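Local structure of NADH dehydrogenase (Methanothermobacter marburgensis, 4R81) at residues Glu74-Ile79 against Val107-Tyr112; His138-Leu143 against Met171-Gly176; Glu24-Gly29 against Arg193-Asn198. The protein probably reduces quinones at the expense of NADH or NADPH, using bound flavin mononucleotide as its redox cofactor. All blocks are in the same frame, centred on the assembly; numbering follows the deposited sequence.

Contact 1 of 3, residues Glu74-Ile79 against Val107-Tyr112; sequences EEHERI and VWTYGY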
loop_
_atom_site.group_PDB
_atom_site.type_symbol
_atom_site.label_atom_id
_atom_site.label_comp_id
_atom_site.label_asym_id
_atom_site.label_seq_id
_atom_site.Cartn_x
_atom_site.Cartn_y
_atom_site.Cartn_z
ATOM N N GLU A 74 18.684 -12.234 1.763
ATOM C CA GLU A 74 19.517 -11.191 2.356
ATOM C C GLU A 74 18.732 -10.334 3.346
ATOM O O GLU A 74 19.253 -9.958 4.395
ATOM C CB GLU A 74 20.149 -10.311 1.267
ATOM C CG GLU A 74 20.725 -8.990 1.769
ATOM C CD GLU A 74 22.014 -9.156 2.558
ATOM O OE1 GLU A 74 22.631 -10.244 2.482
ATOM O OE2 GLU A 74 22.416 -8.189 3.249
ATOM N N GLU A 75 17.479 -10.027 3.020
ATOM C CA GLU A 75 16.643 -9.264 3.944
ATOM C C GLU A 75 16.407 -10.053 5.230
ATOM O O GLU A 75 16.446 -9.495 6.331
ATOM C CB GLU A 75 15.316 -8.865 3.291
ATOM C CG GLU A 75 15.482 -7.878 2.136
ATOM C CD GLU A 75 16.210 -6.611 2.553
ATOM O OE1 GLU A 75 15.666 -5.854 3.397
ATOM O OE2 GLU A 75 17.339 -6.377 2.049
ATOM N N HIS A 76 16.180 -11.355 5.092
ATOM C CA HIS A 76 15.960 -12.198 6.259
ATOM C C HIS A 76 17.206 -12.256 7.148
ATOM O O HIS A 76 17.093 -12.281 8.372
ATOM C CB HIS A 76 15.494 -13.595 5.843
ATOM C CG HIS A 76 14.128 -13.612 5.233
ATOM N ND1 HIS A 76 13.507 -14.772 4.819
ATOM C CD2 HIS A 76 13.255 -12.607 4.977
ATOM C CE1 HIS A 76 12.318 -14.480 4.326
ATOM N NE2 HIS A 76 12.139 -13.173 4.407
ATOM N N GLU A 77 18.388 -12.262 6.536
ATOM C CA GLU A 77 19.631 -12.207 7.305
ATOM C C GLU A 77 19.764 -10.891 8.068
ATOM O O GLU A 77 20.149 -10.878 9.239
ATOM C CB GLU A 77 20.842 -12.401 6.395
ATOM C CG GLU A 77 20.965 -13.784 5.798
ATOM C CD GLU A 77 22.332 -14.018 5.184
ATOM O OE1 GLU A 77 23.326 -13.498 5.739
ATOM O OE2 GLU A 77 22.411 -14.717 4.149
ATOM N N ARG A 78 19.450 -9.788 7.396
ATOM C CA ARG A 78 19.495 -8.469 8.026
ATOM C C ARG A 78 18.543 -8.375 9.217
ATOM O O ARG A 78 18.912 -7.863 10.279
ATOM C CB ARG A 78 19.182 -7.379 6.996
ATOM C CG ARG A 78 20.257 -7.249 5.925
ATOM C CD ARG A 78 19.841 -6.311 4.803
ATOM N NE ARG A 78 20.870 -6.205 3.772
ATOM C CZ ARG A 78 20.887 -5.273 2.826
ATOM N NH1 ARG A 78 19.937 -4.348 2.789
ATOM N NH2 ARG A 78 21.862 -5.253 1.929
ATOM N N ILE A 79 17.323 -8.872 9.037
ATOM C CA ILE A 79 16.349 -8.927 10.127
ATOM C C ILE A 79 16.852 -9.839 11.252
ATOM O O ILE A 79 16.685 -9.535 12.445
ATOM C CB ILE A 79 14.975 -9.401 9.607
ATOM C CG1 ILE A 79 14.456 -8.421 8.551
ATOM C CG2 ILE A 79 13.980 -9.557 10.752
ATOM C CD1 ILE A 79 13.238 -8.912 7.777
ATOM N N VAL A 107 8.973 -10.021 1.118
ATOM C CA VAL A 107 9.851 -10.417 2.212
ATOM C C VAL A 107 9.092 -11.164 3.301
ATOM O O VAL A 107 9.642 -12.046 3.948
ATOM C CB VAL A 107 10.661 -9.205 2.758
ATOM C CG1 VAL A 107 11.562 -9.610 3.940
ATOM C CG2 VAL A 107 11.499 -8.589 1.630
ATOM N N TRP A 108 7.811 -10.849 3.472
ATOM C CA TRP A 108 7.007 -11.553 4.466
ATOM C C TRP A 108 6.508 -12.878 3.876
ATOM O O TRP A 108 5.333 -13.017 3.523
ATOM C CB TRP A 108 5.818 -10.693 4.903
ATOM C CG TRP A 108 6.013 -9.687 6.055
ATOM C CD1 TRP A 108 5.024 -8.945 6.623
ATOM C CD2 TRP A 108 7.229 -9.333 6.767
ATOM N NE1 TRP A 108 5.528 -8.153 7.625
ATOM C CE2 TRP A 108 6.874 -8.371 7.737
ATOM C CE3 TRP A 108 8.572 -9.728 6.676
ATOM C CZ2 TRP A 108 7.805 -7.804 8.616
ATOM C CZ3 TRP A 108 9.498 -9.159 7.550
ATOM C CH2 TRP A 108 9.108 -8.208 8.506
ATOM N N THR A 109 7.403 -13.856 3.780
ATOM C CA THR A 109 7.131 -15.090 3.036
ATOM C C THR A 109 6.534 -16.203 3.880
ATOM O O THR A 109 6.706 -16.237 5.099
ATOM C CB THR A 109 8.413 -15.612 2.351
ATOM O OG1 THR A 109 9.459 -15.736 3.322
ATOM C CG2 THR A 109 8.855 -14.643 1.292
ATOM N N TYR A 110 5.822 -17.115 3.223
ATOM C CA TYR A 110 5.256 -18.257 3.916
ATOM C C TYR A 110 6.389 -19.103 4.488
ATOM O O TYR A 110 7.377 -19.390 3.799
ATOM C CB TYR A 110 4.377 -19.101 2.990
ATOM C CG TYR A 110 3.699 -20.218 3.741
ATOM C CD1 TYR A 110 4.326 -21.442 3.916
ATOM C CD2 TYR A 110 2.447 -20.033 4.317
ATOM C CE1 TYR A 110 3.731 -22.452 4.628
ATOM C CE2 TYR A 110 1.840 -21.040 5.026
ATOM C CZ TYR A 110 2.485 -22.250 5.176
ATOM O OH TYR A 110 1.891 -23.262 5.885
ATOM N N GLY A 111 6.240 -19.493 5.752
ATOM C CA GLY A 111 7.259 -20.265 6.439
ATOM C C GLY A 111 8.198 -19.392 7.248
ATOM O O GLY A 111 8.965 -19.897 8.070
ATOM N N TYR A 112 8.134 -18.083 7.015
ATOM C CA TYR A 112 8.975 -17.121 7.721
ATOM C C TYR A 112 8.135 -16.144 8.544
ATOM O O TYR A 112 8.223 -16.119 9.777
ATOM C CB TYR A 112 9.837 -16.348 6.721
ATOM C CG TYR A 112 10.714 -15.283 7.349
ATOM C CD1 TYR A 112 11.791 -15.629 8.153
ATOM C CD2 TYR A 112 10.466 -13.933 7.131
ATOM C CE1 TYR A 112 12.601 -14.657 8.721
ATOM C CE2 TYR A 112 11.263 -12.958 7.694
ATOM C CZ TYR A 112 12.329 -13.324 8.489
ATOM O OH TYR A 112 13.129 -12.357 9.055
#
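The imidazole of His76 lies against one face of the Tyr112 phenol in a face-to-face stack, ring centres 3.6 Å apart and planes 15° from parallel. At the imidazole edge, near its plane, sit the carbonyl of Val107 and Thr109 OG1, the latter 3.3 Å from His76 CE1. The contact belongs to the flavodoxin-like fold: it joins helix 70-80 to the loop that leaves helix 98-107, where Trp108 centres an inverse gamma turn. His76 NE2 donates to Val107 O at 2.8 Å, a nearly straight bond (163°) that runs in the ring plane and lands on a carbonyl lone pair. Stack and bond together fix the rotation of the imidazole. Tyr112 CG, anti to the backbone N (chi1 178°), carries the ring to the imidazole, the two side chains pointing opposite ways. Val107 CG1 packs 3.6 Å from His76 CD2. The carboxylate of Glu75 turns elsewhere, to Tyr7 and Trp103, while the Trp108 indole donates to Arg160 O and meets Trp93 of the second subunit edge-to-face. One turn beyond His76, Ile79 CD1 reaches the indole edge at Trp108 CZ3, 3.8 Å away, and Ile79 CG2 lies 3.4 Å from Tyr112 OH.

Contact 2 of 3, residues His138-Leu143 against Met171-Gly176; sequences HTEEDL and MEILGG. With FMN (flavin mononucleotide), chain E.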
loop_
_atom_site.group_PDB
_atom_site.type_symbol
_atom_site.label_atom_id
_atom_site.label_comp_id
_atom_site.label_asym_id
_atom_site.label_seq_id
_atom_site.Cartn_x
_atom_site.Cartn_y
_atom_site.Cartn_z
ATOM N N HIS A 138 -0.838 15.872 5.885
ATOM C CA HIS A 138 -1.881 16.161 6.865
ATOM C C HIS A 138 -1.321 16.127 8.277
ATOM O O HIS A 138 -0.334 15.451 8.546
ATOM C CB HIS A 138 -3.028 15.161 6.739
ATOM C CG HIS A 138 -3.920 15.431 5.574
ATOM N ND1 HIS A 138 -4.654 16.591 5.463
ATOM C CD2 HIS A 138 -4.190 14.703 4.466
ATOM C CE1 HIS A 138 -5.343 16.564 4.336
ATOM N NE2 HIS A 138 -5.077 15.432 3.711
ATOM N N THR A 139 -1.952 16.861 9.185
ATOM C CA THR A 139 -1.582 16.758 10.586
ATOM C C THR A 139 -2.108 15.441 11.139
ATOM O O THR A 139 -3.065 14.870 10.606
ATOM C CB THR A 139 -2.152 17.916 11.411
ATOM O OG1 THR A 139 -3.578 17.945 11.272
ATOM C CG2 THR A 139 -1.566 19.238 10.936
ATOM N N GLU A 140 -1.485 14.958 12.209
ATOM C CA GLU A 140 -1.945 13.737 12.849
ATOM C C GLU A 140 -3.363 13.954 13.352
ATOM O O GLU A 140 -4.178 13.035 13.347
ATOM C CB GLU A 140 -1.027 13.352 14.006
ATOM C CG GLU A 140 -1.444 12.072 14.707
ATOM C CD GLU A 140 -0.484 11.669 15.798
ATOM O OE1 GLU A 140 0.302 12.533 16.254
ATOM O OE2 GLU A 140 -0.511 10.483 16.195
ATOM N N GLU A 141 -3.657 15.182 13.762
ATOM C CA GLU A 141 -4.992 15.532 14.234
ATOM C C GLU A 141 -6.046 15.300 13.147
ATOM O O GLU A 141 -7.098 14.708 13.398
ATOM C CB GLU A 141 -5.022 16.988 14.707
ATOM C CG GLU A 141 -6.354 17.429 15.300
ATOM C CD GLU A 141 -6.976 18.600 14.557
ATOM O OE1 GLU A 141 -6.880 19.744 15.052
ATOM O OE2 GLU A 141 -7.569 18.379 13.481
ATOM N N ASP A 142 -5.757 15.774 11.941
ATOM C CA ASP A 142 -6.673 15.601 10.822
ATOM C C ASP A 142 -6.791 14.132 10.428
ATOM O O ASP A 142 -7.878 13.663 10.105
ATOM C CB ASP A 142 -6.246 16.463 9.632
ATOM C CG ASP A 142 -6.502 17.942 9.867
ATOM O OD1 ASP A 142 -7.602 18.289 10.352
ATOM O OD2 ASP A 142 -5.603 18.757 9.577
ATOM N N LEU A 143 -5.681 13.405 10.472
ATOM C CA LEU A 143 -5.703 11.972 10.162
ATOM C C LEU A 143 -6.434 11.149 11.227
ATOM O O LEU A 143 -7.114 10.174 10.902
ATOM C CB LEU A 143 -4.284 11.428 9.958
ATOM C CG LEU A 143 -3.495 11.957 8.757
ATOM C CD1 LEU A 143 -2.084 11.398 8.801
ATOM C CD2 LEU A 143 -4.169 11.605 7.433
ATOM N N MET A 171 3.979 3.680 16.467
ATOM C CA MET A 171 3.933 4.487 15.248
ATOM C C MET A 171 3.892 5.969 15.601
ATOM O O MET A 171 3.138 6.388 16.481
ATOM C CB MET A 171 2.737 4.110 14.362
ATOM C CG MET A 171 2.702 4.827 13.002
ATOM S SD MET A 171 1.345 4.289 11.927
ATOM C CE MET A 171 1.747 5.100 10.380
ATOM N N GLU A 172 4.725 6.752 14.927
ATOM C CA GLU A 172 4.716 8.200 15.086
ATOM C C GLU A 172 4.290 8.809 13.763
ATOM O O GLU A 172 4.976 8.644 12.751
ATOM C CB GLU A 172 6.114 8.717 15.434
ATOM C CG GLU A 172 6.772 8.032 16.620
ATOM C CD GLU A 172 6.460 8.694 17.935
ATOM O OE1 GLU A 172 5.603 9.604 17.966
ATOM O OE2 GLU A 172 7.077 8.302 18.947
ATOM N N ILE A 173 3.155 9.499 13.761
ATOM C CA ILE A 173 2.747 10.228 12.573
ATOM C C ILE A 173 3.351 11.623 12.642
ATOM O O ILE A 173 2.930 12.459 13.440
ATOM C CB ILE A 173 1.220 10.297 12.421
ATOM C CG1 ILE A 173 0.657 8.886 12.227
ATOM C CG2 ILE A 173 0.851 11.191 11.245
ATOM C CD1 ILE A 173 -0.863 8.830 12.187
ATOM N N LEU A 174 4.364 11.853 11.814
ATOM C CA LEU A 174 5.045 13.138 11.776
ATOM C C LEU A 174 4.352 14.020 10.741
ATOM O O LEU A 174 4.758 14.083 9.579
ATOM C CB LEU A 174 6.538 12.949 11.476
ATOM C CG LEU A 174 7.259 11.964 12.415
ATOM C CD1 LEU A 174 8.718 11.695 11.995
ATOM C CD2 LEU A 174 7.196 12.438 13.872
ATOM N N GLY A 175 3.282 14.684 11.169
ATOM C CA GLY A 175 2.392 15.364 10.242
ATOM C C GLY A 175 2.649 16.846 10.065
ATOM O O GLY A 175 3.486 17.427 10.752
ATOM N N GLY A 176 1.937 17.449 9.117
ATOM C CA GLY A 176 2.036 18.874 8.861
ATOM C C GLY A 176 3.087 19.243 7.830
ATOM O O GLY A 176 3.382 20.431 7.623
HETATM N N1 FMN E . 0.063 13.351 2.813
HETATM C C2 FMN E . -0.997 12.877 3.560
HETATM O O2 FMN E . -1.230 13.362 4.660
HETATM N N3 FMN E . -1.793 11.855 3.082
HETATM C C4 FMN E . -1.537 11.297 1.848
HETATM O O4 FMN E . -2.252 10.383 1.448
HETATM C C4A FMN E . -0.474 11.767 1.080
HETATM N N5 FMN E . -0.204 11.237 -0.166
HETATM C C5A FMN E . 0.864 11.705 -0.903
HETATM C C6 FMN E . 1.141 11.152 -2.154
HETATM C C7 FMN E . 2.210 11.621 -2.912
HETATM C C7M FMN E . 2.519 11.013 -4.248
HETATM C C8 FMN E . 3.012 12.650 -2.417
HETATM C C8M FMN E . 4.167 13.172 -3.227
HETATM C C9 FMN E . 2.723 13.205 -1.173
HETATM C C9A FMN E . 1.656 12.736 -0.408
HETATM N N10 FMN E . 1.370 13.281 0.833
HETATM C C10 FMN E . 0.320 12.798 1.575
HETATM C "C1'" FMN E . 2.222 14.366 1.409
HETATM C "C2'" FMN E . 3.491 13.655 1.902
HETATM O "O2'" FMN E . 3.235 12.792 2.992
HETATM C "C3'" FMN E . 4.596 14.656 2.195
HETATM O "O3'" FMN E . 5.035 15.149 0.939
HETATM C "C4'" FMN E . 5.760 13.989 2.917
HETATM O "O4'" FMN E . 5.405 13.589 4.224
HETATM C "C5'" FMN E . 6.970 14.905 3.000
HETATM O "O5'" FMN E . 8.052 14.100 3.404
HETATM P P FMN E . 9.251 13.849 2.367
HETATM O O1P FMN E . 9.941 15.182 2.143
HETATM O O2P FMN E . 10.226 12.858 2.952
HETATM O O3P FMN E . 8.667 13.361 1.064
HETATM O O HOH W 1 1.524 15.549 13.580
#
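Glu140 CG stands anti to its backbone N (chi1 -179°) and the chain runs on extended, which lays its methylenes over Ile173, Glu140 CG 3.9 Å from Ile173 CB. Ile173 CG2, likewise anti to its own N, meets Leu143 CD1, one turn further along the helix, at 3.8 Å. Thr139 is the N-cap of helix 140-146: its OG1 accepts from Asp142 N at 3.1 Å and donates to Asp142 OD2 at 2.8 Å, approaching from above the carboxylate plane. An alanine here would probably leave Asp142 N without its capping acceptor and the Asp142 carboxylate freer to turn. In this flavodoxin-like fold the helix start packs on the end of strand 169-174, an edge strand of the parallel sheet, beside the flavin. His138 N donates to O2 of the flavin mononucleotide (2.8 Å, 167°), while His138 O, on the same residue, accepts from Gly176 N at 3.1 Å, the donor standing well above the carbonyl plane. Gly175 passes so close to His138 O and Thr139 CA that a CB on it would clash. A water accepts from Gly175 N at 3.1 Å and, weakly, from Glu140 N. Arg191 of helix 185-197 donates to Ile173 O.

Contact 3 of 3, residues Glu24-Gly29 against Arg193-Asn198; sequences EAFTEG and RRAGRN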
loop_
_atom_site.group_PDB
_atom_site.type_symbol
_atom_site.label_atom_id
_atom_site.label_comp_id
_atom_site.label_asym_id
_atom_site.label_seq_id
_atom_site.Cartn_x
_atom_site.Cartn_y
_atom_site.Cartn_z
ATOM N N GLU A 24 18.073 10.571 9.786
ATOM C CA GLU A 24 19.230 11.119 10.481
ATOM C C GLU A 24 18.922 11.369 11.949
ATOM O O GLU A 24 19.745 11.077 12.822
ATOM C CB GLU A 24 19.690 12.420 9.821
ATOM C CG GLU A 24 20.887 13.060 10.499
ATOM C CD GLU A 24 22.168 12.246 10.345
ATOM O OE1 GLU A 24 22.286 11.471 9.360
ATOM O OE2 GLU A 24 23.061 12.388 11.217
ATOM N N ALA A 25 17.731 11.893 12.227
ATOM C CA ALA A 25 17.353 12.201 13.609
ATOM C C ALA A 25 17.195 10.914 14.423
ATOM O O ALA A 25 17.691 10.803 15.547
ATOM C CB ALA A 25 16.080 13.038 13.648
ATOM N N PHE A 26 16.537 9.928 13.823
ATOM C CA PHE A 26 16.337 8.625 14.455
ATOM C C PHE A 26 17.671 7.940 14.761
ATOM O O PHE A 26 17.879 7.432 15.865
ATOM C CB PHE A 26 15.457 7.741 13.566
ATOM C CG PHE A 26 15.132 6.396 14.164
ATOM C CD1 PHE A 26 14.344 6.290 15.305
ATOM C CD2 PHE A 26 15.591 5.234 13.562
ATOM C CE1 PHE A 26 14.040 5.043 15.842
ATOM C CE2 PHE A 26 15.292 3.988 14.088
ATOM C CZ PHE A 26 14.512 3.892 15.229
ATOM N N THR A 27 18.582 7.926 13.794
ATOM C CA THR A 27 19.881 7.306 14.024
ATOM C C THR A 27 20.694 8.031 15.100
ATOM O O THR A 27 21.424 7.397 15.859
ATOM C CB THR A 27 20.700 7.158 12.726
ATOM O OG1 THR A 27 20.874 8.439 12.110
ATOM C CG2 THR A 27 19.994 6.215 11.752
ATOM N N GLU A 28 20.559 9.353 15.171
ATOM C CA GLU A 28 21.216 10.127 16.221
ATOM C C GLU A 28 20.736 9.680 17.598
ATOM O O GLU A 28 21.542 9.495 18.513
ATOM C CB GLU A 28 20.971 11.631 16.023
ATOM C CG GLU A 28 21.741 12.533 16.978
ATOM C CD GLU A 28 21.531 14.015 16.692
ATOM O OE1 GLU A 28 20.825 14.346 15.708
ATOM O OE2 GLU A 28 22.074 14.848 17.454
ATOM N N GLY A 29 19.424 9.507 17.744
ATOM C CA GLY A 29 18.867 9.005 18.988
ATOM C C GLY A 29 19.344 7.601 19.318
ATOM O O GLY A 29 19.691 7.315 20.466
ATOM N N ARG A 193 14.093 11.743 16.883
ATOM C CA ARG A 193 15.285 11.530 17.696
ATOM C C ARG A 193 14.902 10.833 18.999
ATOM O O ARG A 193 15.566 9.884 19.424
ATOM C CB ARG A 193 15.989 12.864 17.961
ATOM C CG ARG A 193 17.397 12.749 18.530
ATOM C CD ARG A 193 18.174 14.048 18.301
ATOM N NE ARG A 193 17.280 15.166 17.985
ATOM C CZ ARG A 193 17.246 15.806 16.816
ATOM N NH1 ARG A 193 16.387 16.801 16.631
ATOM N NH2 ARG A 193 18.072 15.464 15.837
ATOM N N ARG A 194 13.807 11.286 19.604
ATOM C CA ARG A 194 13.324 10.718 20.858
ATOM C C ARG A 194 12.980 9.241 20.687
ATOM O O ARG A 194 13.230 8.432 21.577
ATOM C CB ARG A 194 12.109 11.502 21.356
ATOM C CG ARG A 194 11.594 11.073 22.723
ATOM C CD ARG A 194 10.309 11.818 23.098
ATOM N NE ARG A 194 10.538 13.258 23.171
ATOM C CZ ARG A 194 9.742 14.180 22.636
ATOM N NH1 ARG A 194 8.639 13.825 21.982
ATOM N NH2 ARG A 194 10.054 15.463 22.760
ATOM N N ALA A 195 12.417 8.891 19.535
ATOM C CA ALA A 195 12.017 7.516 19.280
ATOM C C ALA A 195 13.220 6.584 19.234
ATOM O O ALA A 195 13.128 5.419 19.630
ATOM C CB ALA A 195 11.220 7.421 18.000
ATOM N N GLY A 196 14.349 7.108 18.760
ATOM C CA GLY A 196 15.594 6.357 18.737
ATOM C C GLY A 196 16.184 6.224 20.128
ATOM O O GLY A 196 16.593 5.136 20.544
ATOM N N ARG A 197 16.228 7.340 20.849
ATOM C CA ARG A 197 16.760 7.373 22.208
ATOM C C ARG A 197 15.942 6.473 23.139
ATOM O O ARG A 197 16.490 5.822 24.024
ATOM C CB ARG A 197 16.773 8.817 22.723
ATOM C CG ARG A 197 17.349 9.015 24.115
ATOM C CD ARG A 197 17.122 10.450 24.585
ATOM N NE ARG A 197 17.222 11.388 23.470
ATOM C CZ ARG A 197 16.271 12.252 23.122
ATOM N NH1 ARG A 197 15.142 12.326 23.818
ATOM N NH2 ARG A 197 16.457 13.054 22.084
ATOM N N ASN A 198 14.633 6.407 22.910
ATOM C CA ASN A 198 13.757 5.669 23.817
ATOM C C ASN A 198 13.383 4.287 23.308
ATOM O O ASN A 198 12.376 3.722 23.729
ATOM C CB ASN A 198 12.493 6.478 24.119
ATOM C CG ASN A 198 12.779 7.710 24.953
ATOM O OD1 ASN A 198 13.887 7.884 25.463
ATOM N ND2 ASN A 198 11.782 8.569 25.098
#
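Arg193 and Glu28 reach the same way, side by side, and join in a salt bridge where helix 18-32 packs against helix 185-197, the first and last helices of this flavodoxin-like fold, lying on one face of its parallel sheet. Arg193 NH2 donates to Glu28 OE1 at 3.0 Å with a bent angle of 139°. The bond is skewed at both ends, for the nitrogen stands above the carboxylate plane and the oxygen is tilted from the guanidinium plane, the two planes being 69° apart. The Arg193 chain bends at chi3, and NH2 also touches Ala25 CB.

The axes of the two short segments approach to 6.5 Å and cross at -31°, a separation that Gly29 and Gly196 make possible: a CB on Gly29 would run into Arg193 O, and one on Gly196 into Phe26 O. Two carbonyls already bonded within their own helices, those of Ala25 and Arg193, take a further CA-H...O contact from across the interface. Ala25 O, the acceptor for Gly29 N, also faces Arg193 CA at 3.3 Å. Arg193 O, which accepts from Arg197 N and weakly from Gly196 N, also meets Gly29 CA at 3.4 Å. A third such contact brings Gly29 O to 3.4 Å from Arg197 CA, whereas Arg197 N itself is poorly angled for it.

Arg197 has its charge partner outside the two segments, its NE forming a salt bridge with Glu32, further along helix 18-32. Toward the sheet the chemistry turns apolar: Phe26 fits among Ile8, Ala86, Ile88 and Leu133. Its ring edge meets Ala195 C, while Phe26 CE1 comes to 3.5 Å from Gly196 CA.

How the contacts relate
Contact 1 is the buried one; contacts 2 and 3 are partly buried and include exposed residues. Contacts 2 and 3 use consecutive elements, strand 169-174 and then helix 185-197, and their nearest atoms are about 4 Å apart. Contact 1 lies across the chain's centre from both, about 30 Å from contact 2 and 25 Å from contact 3 between centres. Their chemistry follows their places: an aromatic stack with one strong side-chain bond in contact 1; one backbone bond between segments, a capped helix start and apolar packing on Ile173 beside the flavin in contact 2; and glycine-mediated close helix packing with a surface ion pair in contact 3.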